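Local coordinates for cortical-lytic enzyme (Clostridium perfringens, PDB 5JIP), which acts as a muramidase in cortical hydrolysis during spore germination, probably through the lysozyme activity of its glycoside hydrolase family 25 domain, at residues 39-45 and 70-75; 88-93 and 134-138; 142-146 and 306-310; 264-268 and 295-301. One frame throughout, in Å; residues are numbered along the deposited sequence.

Contacts 1 and 2 belong to the catalytic family 25 domain and are largely buried. Contact 1 joins two parallel barrel strands by backbone hydrogen bonds; contact 2 pairs two helices around the barrel through apolar side chains and one ion pair. Between them, Phe92 packs on both strands and Gln88 probably hydrogen-bonds His74. Helix 124-142 leads from contact 2 into contact 3, where Leu146 and Arg144 touch Phe134 and Phe138. Contact 3, only partly buried, bridges to the C-terminal domain with arginines, an aspartate and waters. Contact 4, an antiparallel strand pair of that domain, is mostly buried with an exposed turn end; the Arg143-Glu301 salt bridge ties it to contact 3.

Contact 1: 39-45 and 70-75; sequences YLRASGS and CGAYHF
Both segments are extended and run parallel, their axes 4.3 Å apart at closest and crossing at -40°. Tyr39 pairs with Gly71, Leu40 with Ala72 and Arg41 with Tyr73; the register then slips by one, so Ser43 faces His74 and Gly44 faces Phe75. The slip is a beta bulge: Ala42 takes near-helical angles (-88/-48), and Tyr73 O accepts from Ala42 N at 2.8 Å and weakly from Ser43 N at 3.4 Å. The ladder otherwise runs Leu40 N to Gly71 O (2.9 Å), Tyr73 N to Leu40 O (2.8 Å, though Leu40 O is less surely placed), Phe75 N to Ser43 O (3.0 Å) and Ser45 N to Phe75 O (3.0 Å). With helix 56-66 as connection, this is a beta-alpha-beta crossover of the family 25 barrel. Leu40 and Ala72 face helix 56-66, small or branched to fit beneath it, and Leu40 CD1 meets Cys70 SG at 3.5 Å. On the opposite face the Tyr39 ring crosses Gly71, where any CB would clash with it, and its hydroxyl bonds Phe109 O. Tyr73, chi1 p, lays its ring under Arg41, whose CA sits 3.6 Å from the ring centroid in a CH-pi contact. The Arg41 guanidinium forms salt bridges with Asp53, Glu21 and a bound MES molecule, probably from the crystallisation liquor. His74, chi1 t, hydrogen-bonds Ser43 OG through ND1 at 2.9 Å, while NE2 probably bonds Gln88.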
loop_
_atom_site.group_PDB
_atom_site.type_symbol
_atom_site.label_atom_id
_atom_site.label_comp_id
_atom_site.label_asym_id
_atom_site.label_seq_id
_atom_site.Cartn_x
_atom_site.Cartn_y
_atom_site.Cartn_z
ATOM N N TYR A 39 24.654 8.946 -1.496
ATOM C CA TYR A 39 24.411 9.040 -2.935
ATOM C C TYR A 39 25.697 9.352 -3.696
ATOM O O TYR A 39 26.528 10.132 -3.232
ATOM C CB TYR A 39 23.359 10.104 -3.250
ATOM C CG TYR A 39 21.975 9.497 -3.404
ATOM C CD1 TYR A 39 21.631 8.753 -4.530
ATOM C CD2 TYR A 39 21.022 9.655 -2.419
ATOM C CE1 TYR A 39 20.371 8.203 -4.667
ATOM C CE2 TYR A 39 19.761 9.088 -2.539
ATOM C CZ TYR A 39 19.438 8.362 -3.644
ATOM O OH TYR A 39 18.171 7.822 -3.694
ATOM N N LEU A 40 25.859 8.698 -4.854
ATOM C CA LEU A 40 27.007 8.845 -5.743
ATOM C C LEU A 40 26.533 9.258 -7.130
ATOM O O LEU A 40 25.478 8.824 -7.592
ATOM C CB LEU A 40 27.774 7.527 -5.905
ATOM C CG LEU A 40 28.122 6.756 -4.617
ATOM C CD1 LEU A 40 28.656 5.359 -4.979
ATOM C CD2 LEU A 40 29.099 7.560 -3.785
ATOM N N ARG A 41 27.324 10.072 -7.812
ATOM C CA ARG A 41 27.115 10.219 -9.245
ATOM C C ARG A 41 27.524 8.938 -9.949
ATOM O O ARG A 41 28.657 8.459 -9.806
ATOM C CB ARG A 41 27.903 11.401 -9.817
ATOM C CG ARG A 41 27.609 11.603 -11.323
ATOM C CD ARG A 41 28.149 12.936 -11.865
ATOM N NE ARG A 41 29.599 12.921 -12.011
ATOM C CZ ARG A 41 30.287 13.834 -12.695
ATOM N NH1 ARG A 41 29.647 14.855 -13.252
ATOM N NH2 ARG A 41 31.606 13.713 -12.819
ATOM N N ALA A 42 26.608 8.398 -10.728
ATOM C CA ALA A 42 26.912 7.283 -11.614
ATOM C C ALA A 42 27.408 7.780 -12.951
ATOM O O ALA A 42 28.405 7.269 -13.470
ATOM C CB ALA A 42 25.690 6.403 -11.832
ATOM N N SER A 43 26.698 8.747 -13.530
ATOM C CA SER A 43 26.912 9.139 -14.918
ATOM C C SER A 43 26.381 10.544 -15.102
ATOM O O SER A 43 25.729 11.113 -14.224
ATOM C CB SER A 43 26.216 8.193 -15.900
ATOM O OG SER A 43 24.818 8.069 -15.595
ATOM N N GLY A 44 26.653 11.090 -16.273
ATOM C CA GLY A 44 26.198 12.425 -16.584
ATOM C C GLY A 44 26.454 12.755 -18.032
ATOM O O GLY A 44 27.367 12.216 -18.657
ATOM N N SER A 45 25.602 13.619 -18.569
ATOM C CA SER A 45 25.678 14.078 -19.944
ATOM C C SER A 45 25.912 15.585 -20.005
ATOM O O SER A 45 25.742 16.193 -21.075
ATOM C CB SER A 45 24.387 13.677 -20.668
ATOM O OG SER A 45 24.228 12.252 -20.690
ATOM N N CYS A 70 23.414 2.660 -0.446
ATOM C CA CYS A 70 24.078 3.374 -1.518
ATOM C C CYS A 70 23.153 3.523 -2.718
ATOM O O CYS A 70 22.492 2.567 -3.130
ATOM C CB CYS A 70 25.362 2.632 -1.903
ATOM S SG CYS A 70 26.363 3.498 -3.132
ATOM N N GLY A 71 23.100 4.726 -3.281
ATOM C CA GLY A 71 22.345 4.955 -4.494
ATOM C C GLY A 71 23.144 5.850 -5.422
ATOM O O GLY A 71 24.195 6.363 -5.039
ATOM N N ALA A 72 22.627 6.049 -6.638
ATOM C CA ALA A 72 23.384 6.874 -7.577
ATOM C C ALA A 72 22.469 7.692 -8.471
ATOM O O ALA A 72 21.302 7.347 -8.705
ATOM C CB ALA A 72 24.304 6.008 -8.423
ATOM N N TYR A 73 23.050 8.753 -9.034
ATOM C CA TYR A 73 22.310 9.663 -9.877
ATOM C C TYR A 73 22.977 9.822 -11.238
ATOM O O TYR A 73 24.175 9.542 -11.422
ATOM C CB TYR A 73 22.137 11.032 -9.214
ATOM C CG TYR A 73 23.381 11.832 -8.944
ATOM C CD1 TYR A 73 23.982 12.603 -9.942
ATOM C CD2 TYR A 73 23.931 11.866 -7.676
ATOM C CE1 TYR A 73 25.106 13.338 -9.681
ATOM C CE2 TYR A 73 25.071 12.609 -7.407
ATOM C CZ TYR A 73 25.647 13.338 -8.410
ATOM O OH TYR A 73 26.778 14.062 -8.125
ATOM N N HIS A 74 22.148 10.239 -12.187
ATOM C CA HIS A 74 22.554 10.650 -13.526
ATOM C C HIS A 74 22.325 12.148 -13.702
ATOM O O HIS A 74 21.212 12.641 -13.477
ATOM C CB HIS A 74 21.761 9.890 -14.595
ATOM C CG HIS A 74 21.992 10.400 -15.982
ATOM N ND1 HIS A 74 23.163 10.172 -16.668
ATOM C CD2 HIS A 74 21.208 11.138 -16.808
ATOM C CE1 HIS A 74 23.081 10.732 -17.867
ATOM N NE2 HIS A 74 21.908 11.332 -17.972
ATOM N N PHE A 75 23.348 12.867 -14.170
ATOM C CA PHE A 75 23.191 14.288 -14.463
ATOM C C PHE A 75 22.585 14.428 -15.851
ATOM O O PHE A 75 23.209 14.079 -16.864
ATOM C CB PHE A 75 24.509 15.050 -14.364
ATOM C CG PHE A 75 24.344 16.519 -14.573
ATOM C CD1 PHE A 75 24.357 17.063 -15.845
ATOM C CD2 PHE A 75 24.152 17.352 -13.496
ATOM C CE1 PHE A 75 24.180 18.420 -16.037
ATOM C CE2 PHE A 75 23.964 18.713 -13.678
ATOM C CZ PHE A 75 24.002 19.244 -14.943
#

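Contact 2: 88-93 and 134-138; sequences QADQFI and FRDRF
Two successive helices on the outside of the family 25 barrel, 83-100 and 124-142, pack here with segment axes 9.0 Å apart and crossing at -43°. Both backbones are regularly alpha-helical, and the closest CA atoms, 5.5 Å apart, are those of Ala89 and Phe138. Ala89 suits this point because Ala89 CB is small enough to sit over the face of the Phe134 ring, 3.8 Å from the centroid and 8° off the normal, a CH-pi contact; Ala89 CB also meets Arg137 CG at 3.8 Å. Phe92, Phe134 and Phe138 all hold chi1 t. The i to i+4 spacing places both rings of 134-138 against Phe92, whose CD2 lies 3.9 Å from Phe134 CZ and 3.6 Å from Phe138 CE1. Ile93, chi1 m, chi2 t, brings CG1 to 3.7 Å from Phe138 CD1. At the partly exposed margin Arg137 (t, p, t) bends its guanidinium edge-on to Asp90 (chi1 m), forming a two-pronged salt bridge: Arg137 NE to Asp90 OD1 at 2.8 Å and Arg137 NH2 to Asp90 OD2 at 2.9 Å.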
loop_
_atom_site.group_PDB
_atom_site.type_symbol
_atom_site.label_atom_id
_atom_site.label_comp_id
_atom_site.label_asym_id
_atom_site.label_seq_id
_atom_site.Cartn_x
_atom_site.Cartn_y
_atom_site.Cartn_z
ATOM N N GLN A 88 19.493 8.435 -22.651
ATOM C CA GLN A 88 20.140 8.667 -21.371
ATOM C C GLN A 88 19.625 7.703 -20.317
ATOM O O GLN A 88 20.412 7.198 -19.509
ATOM C CB GLN A 88 19.964 10.107 -20.929
ATOM C CG GLN A 88 20.891 11.042 -21.707
ATOM C CD GLN A 88 20.677 12.485 -21.388
ATOM O OE1 GLN A 88 20.669 12.896 -20.219
ATOM N NE2 GLN A 88 20.531 13.288 -22.435
ATOM N N ALA A 89 18.322 7.406 -20.324
ATOM C CA ALA A 89 17.822 6.412 -19.375
ATOM C C ALA A 89 18.481 5.055 -19.605
ATOM O O ALA A 89 18.891 4.379 -18.650
ATOM C CB ALA A 89 16.301 6.284 -19.464
ATOM N N ASP A 90 18.609 4.637 -20.866
ATOM C CA ASP A 90 19.254 3.357 -21.129
ATOM C C ASP A 90 20.714 3.377 -20.700
ATOM O O ASP A 90 21.231 2.370 -20.215
ATOM C CB ASP A 90 19.153 2.992 -22.611
ATOM C CG ASP A 90 17.765 2.503 -23.011
ATOM O OD1 ASP A 90 16.897 2.269 -22.138
ATOM O OD2 ASP A 90 17.539 2.346 -24.218
ATOM N N GLN A 91 21.403 4.509 -20.897
ATOM C CA GLN A 91 22.812 4.599 -20.507
ATOM C C GLN A 91 22.967 4.518 -18.997
ATOM O O GLN A 91 23.871 3.845 -18.487
ATOM C CB GLN A 91 23.414 5.902 -21.022
ATOM C CG GLN A 91 23.616 5.953 -22.544
ATOM C CD GLN A 91 23.896 7.368 -23.061
ATOM O OE1 GLN A 91 23.484 8.353 -22.457
ATOM N NE2 GLN A 91 24.582 7.464 -24.185
ATOM N N PHE A 92 22.096 5.220 -18.272
ATOM C CA PHE A 92 22.099 5.190 -16.815
ATOM C C PHE A 92 21.864 3.772 -16.293
ATOM O O PHE A 92 22.574 3.305 -15.392
ATOM C CB PHE A 92 21.036 6.172 -16.330
ATOM C CG PHE A 92 20.967 6.359 -14.832
ATOM C CD1 PHE A 92 22.105 6.345 -14.033
ATOM C CD2 PHE A 92 19.735 6.589 -14.231
ATOM C CE1 PHE A 92 22.008 6.549 -12.669
ATOM C CE2 PHE A 92 19.642 6.792 -12.868
ATOM C CZ PHE A 92 20.770 6.768 -12.081
ATOM N N ILE A 93 20.892 3.074 -16.869
ATOM C CA ILE A 93 20.590 1.690 -16.502
ATOM C C ILE A 93 21.827 0.820 -16.653
ATOM O O ILE A 93 22.113 -0.038 -15.817
ATOM C CB ILE A 93 19.418 1.170 -17.362
ATOM C CG1 ILE A 93 18.122 1.829 -16.909
ATOM C CG2 ILE A 93 19.300 -0.365 -17.293
ATOM C CD1 ILE A 93 16.975 1.651 -17.885
ATOM N N PHE A 134 12.056 10.081 -19.670
ATOM C CA PHE A 134 13.154 9.406 -18.979
ATOM C C PHE A 134 12.601 8.510 -17.876
ATOM O O PHE A 134 12.924 7.320 -17.800
ATOM C CB PHE A 134 14.116 10.447 -18.414
ATOM C CG PHE A 134 15.392 9.857 -17.822
ATOM C CD1 PHE A 134 15.378 9.178 -16.608
ATOM C CD2 PHE A 134 16.597 9.997 -18.483
ATOM C CE1 PHE A 134 16.557 8.631 -16.066
ATOM C CE2 PHE A 134 17.792 9.464 -17.935
ATOM C CZ PHE A 134 17.759 8.782 -16.733
ATOM N N ARG A 135 11.696 9.052 -17.066
ATOM C CA ARG A 135 11.055 8.258 -16.018
ATOM C C ARG A 135 10.343 7.023 -16.582
ATOM O O ARG A 135 10.467 5.913 -16.038
ATOM C CB ARG A 135 10.088 9.150 -15.242
ATOM C CG ARG A 135 9.288 8.448 -14.156
ATOM C CD ARG A 135 7.894 8.134 -14.609
ATOM N NE ARG A 135 7.114 9.367 -14.766
ATOM C CZ ARG A 135 6.353 9.931 -13.832
ATOM N NH1 ARG A 135 6.208 9.362 -12.651
ATOM N NH2 ARG A 135 5.703 11.066 -14.095
ATOM N N ASP A 136 9.568 7.190 -17.660
ATOM C CA ASP A 136 8.837 6.051 -18.217
ATOM C C ASP A 136 9.786 4.953 -18.685
ATOM O O ASP A 136 9.563 3.762 -18.427
ATOM C CB ASP A 136 7.936 6.503 -19.383
ATOM C CG ASP A 136 6.716 7.284 -18.929
ATOM O OD1 ASP A 136 6.386 7.266 -17.723
ATOM O OD2 ASP A 136 6.073 7.916 -19.792
ATOM N N ARG A 137 10.828 5.323 -19.415
ATOM C CA ARG A 137 11.801 4.336 -19.862
ATOM C C ARG A 137 12.488 3.676 -18.682
ATOM O O ARG A 137 12.620 2.445 -18.629
ATOM C CB ARG A 137 12.836 4.996 -20.769
ATOM C CG ARG A 137 13.883 4.047 -21.343
ATOM C CD ARG A 137 13.239 3.040 -22.260
ATOM N NE ARG A 137 14.241 2.393 -23.094
ATOM C CZ ARG A 137 13.972 1.762 -24.229
ATOM N NH1 ARG A 137 12.714 1.676 -24.669
ATOM N NH2 ARG A 137 14.970 1.212 -24.912
ATOM N N PHE A 138 12.956 4.486 -17.730
ATOM C CA PHE A 138 13.730 3.942 -16.617
ATOM C C PHE A 138 12.923 2.919 -15.822
ATOM O O PHE A 138 13.388 1.799 -15.567
ATOM C CB PHE A 138 14.199 5.048 -15.687
ATOM C CG PHE A 138 15.130 4.536 -14.639
ATOM C CD1 PHE A 138 16.479 4.438 -14.902
ATOM C CD2 PHE A 138 14.636 4.037 -13.429
ATOM C CE1 PHE A 138 17.339 3.916 -13.962
ATOM C CE2 PHE A 138 15.501 3.509 -12.479
ATOM C CZ PHE A 138 16.836 3.450 -12.735
#

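Contact 3: 142-146 and 306-310; sequences TRRRL and TGDFS
This is a junction between domains: the loop leading from helix 124-142 of the catalytic barrel to strand 147-151 meets a loop of the C-terminal beta domain, beside the magnesium site. Neither segment is regular, and the nearest CA atoms, of Arg144 and Asp308, are 6.0 Å apart. Arg143 leaves the helix with positive phi (57/21), while Thr142 OG1 accepts from Arg144 N at 3.0 Å in an ST turn. Gly307, at 93/20, adopts angles at which a CB would jam against the preceding carbonyl. Stacking comes first: Arg143, extended with chi1 to chi3 all t, lays its guanidinium flat on the Phe309 ring, centres 3.5 Å apart and planes at 9°, a cation-pi pair; its charge is also met by Glu301. Charge and hydrogen bonds centre on Asp308 (chi1 m), whose OD1 accepts from Arg145 N at 3.1 Å and makes a long salt bridge with Arg144 NE at 3.7 Å, secondary to the bond from Arg144 NH1 to Gly106 O. Asp308 N bonds Asp304, a magnesium ligand, connecting the interface to the metal. Arg145 points toward 306-310, and its all-m chain (chi1 to chi3) lets NH1 donate to Thr306 O at 2.9 Å. Waters fill the remaining gap: water 1 donates to Arg143 O (2.8 Å) and Asp308 OD1 (2.9 Å) and accepts from Phe309 N (2.9 Å).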
loop_
_atom_site.group_PDB
_atom_site.type_symbol
_atom_site.label_atom_id
_atom_site.label_comp_id
_atom_site.label_asym_id
_atom_site.label_seq_id
_atom_site.Cartn_x
_atom_site.Cartn_y
_atom_site.Cartn_z
ATOM N N THR A 142 13.477 -1.212 -15.473
ATOM C CA THR A 142 14.099 -1.672 -14.245
ATOM C C THR A 142 13.111 -2.170 -13.199
ATOM O O THR A 142 13.524 -2.902 -12.313
ATOM C CB THR A 142 14.923 -0.548 -13.603
ATOM O OG1 THR A 142 14.037 0.498 -13.161
ATOM C CG2 THR A 142 15.959 -0.027 -14.575
ATOM N N ARG A 143 11.826 -1.834 -13.315
ATOM C CA ARG A 143 10.847 -2.042 -12.252
ATOM C C ARG A 143 11.255 -1.339 -10.954
ATOM O O ARG A 143 10.786 -1.713 -9.882
ATOM C CB ARG A 143 10.591 -3.537 -11.999
ATOM C CG ARG A 143 9.188 -3.815 -11.455
ATOM C CD ARG A 143 9.048 -5.241 -10.941
ATOM N NE ARG A 143 7.684 -5.545 -10.531
ATOM C CZ ARG A 143 7.357 -6.538 -9.711
ATOM N NH1 ARG A 143 8.278 -7.327 -9.203
ATOM N NH2 ARG A 143 6.095 -6.742 -9.400
ATOM N N ARG A 144 12.130 -0.338 -11.039
ATOM C CA ARG A 144 12.531 0.493 -9.912
ATOM C C ARG A 144 11.982 1.901 -10.071
ATOM O O ARG A 144 12.103 2.505 -11.139
ATOM C CB ARG A 144 14.063 0.585 -9.780
ATOM C CG ARG A 144 14.766 -0.682 -9.361
ATOM C CD ARG A 144 14.496 -1.021 -7.927
ATOM N NE ARG A 144 14.954 0.027 -6.999
ATOM C CZ ARG A 144 16.174 0.122 -6.471
ATOM N NH1 ARG A 144 17.132 -0.761 -6.745
ATOM N NH2 ARG A 144 16.440 1.109 -5.629
ATOM N N ARG A 145 11.448 2.439 -8.985
ATOM C CA ARG A 145 11.090 3.846 -8.928
ATOM C C ARG A 145 12.293 4.771 -9.092
ATOM O O ARG A 145 13.360 4.559 -8.509
ATOM C CB ARG A 145 10.430 4.186 -7.603
ATOM C CG ARG A 145 9.133 3.489 -7.280
ATOM C CD ARG A 145 8.030 3.750 -8.299
ATOM N NE ARG A 145 7.875 5.127 -8.735
ATOM C CZ ARG A 145 7.156 6.063 -8.116
ATOM N NH1 ARG A 145 6.569 5.807 -6.963
ATOM N NH2 ARG A 145 7.042 7.281 -8.647
ATOM N N LEU A 146 12.085 5.827 -9.867
ATOM C CA LEU A 146 13.067 6.871 -10.112
ATOM C C LEU A 146 12.745 8.109 -9.279
ATOM O O LEU A 146 11.631 8.635 -9.347
ATOM C CB LEU A 146 13.071 7.228 -11.602
ATOM C CG LEU A 146 14.064 8.297 -12.051
ATOM C CD1 LEU A 146 15.493 7.774 -11.908
ATOM C CD2 LEU A 146 13.784 8.721 -13.478
ATOM N N THR A 306 5.872 3.285 -1.796
ATOM C CA THR A 306 6.102 3.989 -3.047
ATOM C C THR A 306 6.316 3.033 -4.211
ATOM O O THR A 306 6.643 3.475 -5.303
ATOM C CB THR A 306 7.256 4.999 -2.893
ATOM O OG1 THR A 306 8.351 4.420 -2.182
ATOM C CG2 THR A 306 6.770 6.209 -2.096
ATOM N N GLY A 307 6.079 1.736 -4.023
ATOM C CA GLY A 307 5.935 0.848 -5.159
ATOM C C GLY A 307 7.182 0.131 -5.621
ATOM O O GLY A 307 7.223 -0.318 -6.777
ATOM N N ASP A 308 8.207 0.013 -4.772
ATOM C CA ASP A 308 9.315 -0.890 -5.023
ATOM C C ASP A 308 9.084 -2.250 -4.386
ATOM O O ASP A 308 8.379 -2.390 -3.375
ATOM C CB ASP A 308 10.629 -0.305 -4.505
ATOM C CG ASP A 308 11.207 0.756 -5.438
ATOM O OD1 ASP A 308 11.326 0.487 -6.638
ATOM O OD2 ASP A 308 11.506 1.872 -4.970
ATOM N N PHE A 309 9.710 -3.255 -4.987
ATOM C CA PHE A 309 9.550 -4.658 -4.626
ATOM C C PHE A 309 10.848 -5.269 -4.120
ATOM O O PHE A 309 11.943 -4.802 -4.435
ATOM C CB PHE A 309 9.086 -5.460 -5.827
ATOM C CG PHE A 309 7.886 -4.877 -6.479
ATOM C CD1 PHE A 309 8.022 -3.886 -7.428
ATOM C CD2 PHE A 309 6.624 -5.279 -6.111
ATOM C CE1 PHE A 309 6.899 -3.326 -8.035
ATOM C CE2 PHE A 309 5.509 -4.694 -6.692
ATOM C CZ PHE A 309 5.659 -3.718 -7.648
ATOM N N SER A 310 10.693 -6.344 -3.349
ATOM C CA SER A 310 11.789 -7.265 -3.045
ATOM C C SER A 310 12.580 -7.532 -4.307
ATOM O O SER A 310 12.012 -7.860 -5.345
ATOM C CB SER A 310 11.251 -8.597 -2.488
ATOM O OG SER A 310 10.426 -8.412 -1.350
HETATM O O HOH W 1 11.342 -2.311 -7.246
HETATM O O HOH W 2 8.690 -0.059 -9.095
HETATM O O HOH W 3 13.794 2.550 -6.644
HETATM O O HOH W 4 14.490 2.394 -3.605
#

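Contact 4: 264-268 and 295-301; sequences VFVND and PIKISIE
Pro295, in the loop before the strand, reaches the partner segment through water 5, which accepts from Asn267 ND2 (2.9 Å) and donates to Pro295 O (2.6 Å). From Ile296 the extended chain runs antiparallel to 264-266, at 161° with axes 4.7 Å apart. Ile296 CG2 touches Val266 CG1 at 3.8 Å. Lys297 N donates to Asn267 OD1 (2.9 Å) and Lys297 O accepts from Asn267 N (2.8 Å), while Lys297 NZ forms a salt bridge with Asp268 OD1 (2.8 Å). Asn267 (45/45) and Asp268 (72/1) have the left-handed helical angles of a type I' turn, which asparagine tolerates well. Ile298 lies opposite Val266 as a non-hydrogen-bonded pair, its CD1 3.8 Å from Val266 CG2. These are inner strands of the four-stranded sheet in a domain whose strand order fits a fibronectin type III sandwich; Val264, Val266, Ile298 and Ile300 share the face turned to the other sheet, where Ile298 meets Ala240, and beta-branched residues suit both strand and core. Ser299 and Phe265 form the hydrogen-bonded pair, Phe265 N to Ser299 O at 2.8 Å and Ser299 N to Phe265 O at 3.0 Å; water 7 hydrogen-bonds both Ser299 OG and Asp268 OD1 at 2.7 Å. Ile300 CD1 packs on Val264 CG2 at 3.7 Å. Glu301, chi1 p, brings OE2 to 3.8 Å from Phe265 CZ, at the ring edge, and pairs its OE1 with Arg313 and Arg143.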
loop_
_atom_site.group_PDB
_atom_site.type_symbol
_atom_site.label_atom_id
_atom_site.label_comp_id
_atom_site.label_asym_id
_atom_site.label_seq_id
_atom_site.Cartn_x
_atom_site.Cartn_y
_atom_site.Cartn_z
ATOM N N VAL A 264 1.823 -12.850 -4.056
ATOM C CA VAL A 264 2.126 -14.282 -4.020
ATOM C C VAL A 264 1.820 -14.889 -5.378
ATOM O O VAL A 264 0.840 -14.511 -6.042
ATOM C CB VAL A 264 1.326 -14.993 -2.913
ATOM C CG1 VAL A 264 1.561 -16.499 -2.949
ATOM C CG2 VAL A 264 1.715 -14.409 -1.554
ATOM N N PHE A 265 2.650 -15.849 -5.774
ATOM C CA PHE A 265 2.570 -16.457 -7.096
ATOM C C PHE A 265 2.642 -17.974 -7.000
ATOM O O PHE A 265 3.368 -18.517 -6.156
ATOM C CB PHE A 265 3.698 -15.971 -7.974
ATOM C CG PHE A 265 3.730 -14.466 -8.152
ATOM C CD1 PHE A 265 4.374 -13.651 -7.223
ATOM C CD2 PHE A 265 3.117 -13.877 -9.253
ATOM C CE1 PHE A 265 4.402 -12.263 -7.393
ATOM C CE2 PHE A 265 3.123 -12.487 -9.428
ATOM C CZ PHE A 265 3.775 -11.683 -8.508
ATOM N N VAL A 266 1.901 -18.639 -7.891
ATOM C CA VAL A 266 1.941 -20.093 -8.055
ATOM C C VAL A 266 2.457 -20.377 -9.462
ATOM O O VAL A 266 1.818 -19.986 -10.451
ATOM C CB VAL A 266 0.563 -20.739 -7.837
ATOM C CG1 VAL A 266 0.648 -22.248 -8.142
ATOM C CG2 VAL A 266 0.042 -20.493 -6.427
ATOM N N ASN A 267 3.610 -21.046 -9.548
ATOM C CA ASN A 267 4.284 -21.246 -10.821
ATOM C C ASN A 267 4.281 -19.934 -11.607
ATOM O O ASN A 267 3.944 -19.918 -12.795
ATOM C CB ASN A 267 3.613 -22.362 -11.626
ATOM C CG ASN A 267 3.701 -23.728 -10.952
ATOM O OD1 ASN A 267 4.646 -24.015 -10.212
ATOM N ND2 ASN A 267 2.724 -24.569 -11.215
ATOM N N ASP A 268 4.600 -18.823 -10.941
ATOM C CA ASP A 268 4.757 -17.500 -11.550
ATOM C C ASP A 268 3.438 -16.880 -11.982
ATOM O O ASP A 268 3.441 -15.769 -12.548
ATOM C CB ASP A 268 5.710 -17.524 -12.759
ATOM C CG ASP A 268 7.122 -17.972 -12.382
ATOM O OD1 ASP A 268 7.582 -17.651 -11.268
ATOM O OD2 ASP A 268 7.774 -18.663 -13.192
ATOM N N PRO A 295 6.067 -30.793 -9.300
ATOM C CA PRO A 295 6.356 -29.786 -8.276
ATOM C C PRO A 295 5.599 -28.492 -8.531
ATOM O O PRO A 295 5.236 -28.172 -9.665
ATOM C CB PRO A 295 7.869 -29.576 -8.398
ATOM C CG PRO A 295 8.373 -30.814 -8.987
ATOM C CD PRO A 295 7.303 -31.287 -9.929
ATOM N N ILE A 296 5.347 -27.757 -7.445
ATOM C CA ILE A 296 4.626 -26.489 -7.482
ATOM C C ILE A 296 5.519 -25.440 -6.843
ATOM O O ILE A 296 5.971 -25.615 -5.706
ATOM C CB ILE A 296 3.280 -26.572 -6.753
ATOM C CG1 ILE A 296 2.365 -27.602 -7.443
ATOM C CG2 ILE A 296 2.592 -25.195 -6.720
ATOM C CD1 ILE A 296 1.131 -27.985 -6.615
ATOM N N LYS A 297 5.768 -24.353 -7.562
ATOM C CA LYS A 297 6.587 -23.266 -7.044
ATOM C C LYS A 297 5.697 -22.185 -6.445
ATOM O O LYS A 297 4.882 -21.565 -7.151
ATOM C CB LYS A 297 7.492 -22.653 -8.110
ATOM C CG LYS A 297 8.424 -21.595 -7.493
ATOM C CD LYS A 297 9.409 -20.976 -8.497
ATOM C CE LYS A 297 8.689 -20.202 -9.557
ATOM N NZ LYS A 297 9.626 -19.243 -10.234
ATOM N N ILE A 298 5.883 -21.946 -5.160
ATOM C CA ILE A 298 5.276 -20.820 -4.473
ATOM C C ILE A 298 6.345 -19.740 -4.347
ATOM O O ILE A 298 7.477 -20.019 -3.934
ATOM C CB ILE A 298 4.742 -21.236 -3.094
ATOM C CG1 ILE A 298 3.763 -22.426 -3.199
ATOM C CG2 ILE A 298 4.086 -20.043 -2.404
ATOM C CD1 ILE A 298 2.465 -22.149 -3.981
ATOM N N SER A 299 6.012 -18.509 -4.729
ATOM C CA SER A 299 6.966 -17.419 -4.576
ATOM C C SER A 299 6.250 -16.166 -4.086
ATOM O O SER A 299 5.030 -16.013 -4.237
ATOM C CB SER A 299 7.705 -17.114 -5.879
ATOM O OG SER A 299 6.791 -16.779 -6.887
ATOM N N ILE A 300 7.027 -15.253 -3.521
ATOM C CA ILE A 300 6.440 -14.076 -2.904
ATOM C C ILE A 300 7.401 -12.905 -3.015
ATOM O O ILE A 300 8.623 -13.075 -3.007
ATOM C CB ILE A 300 6.078 -14.385 -1.437
ATOM C CG1 ILE A 300 5.218 -13.273 -0.831
ATOM C CG2 ILE A 300 7.359 -14.618 -0.621
ATOM C CD1 ILE A 300 4.658 -13.584 0.536
ATOM N N GLU A 301 6.827 -11.698 -3.101
ATOM C CA GLU A 301 7.567 -10.450 -3.012
ATOM C C GLU A 301 6.850 -9.499 -2.059
ATOM O O GLU A 301 5.614 -9.425 -2.039
ATOM C CB GLU A 301 7.724 -9.799 -4.401
ATOM C CG GLU A 301 6.379 -9.361 -5.033
ATOM C CD GLU A 301 6.487 -9.015 -6.507
ATOM O OE1 GLU A 301 7.570 -9.229 -7.107
ATOM O OE2 GLU A 301 5.459 -8.537 -7.078
HETATM O O HOH W 5 3.187 -27.442 -11.102
HETATM O O HOH W 6 5.602 -19.017 -8.214
HETATM O O HOH W 7 8.036 -15.947 -9.173
#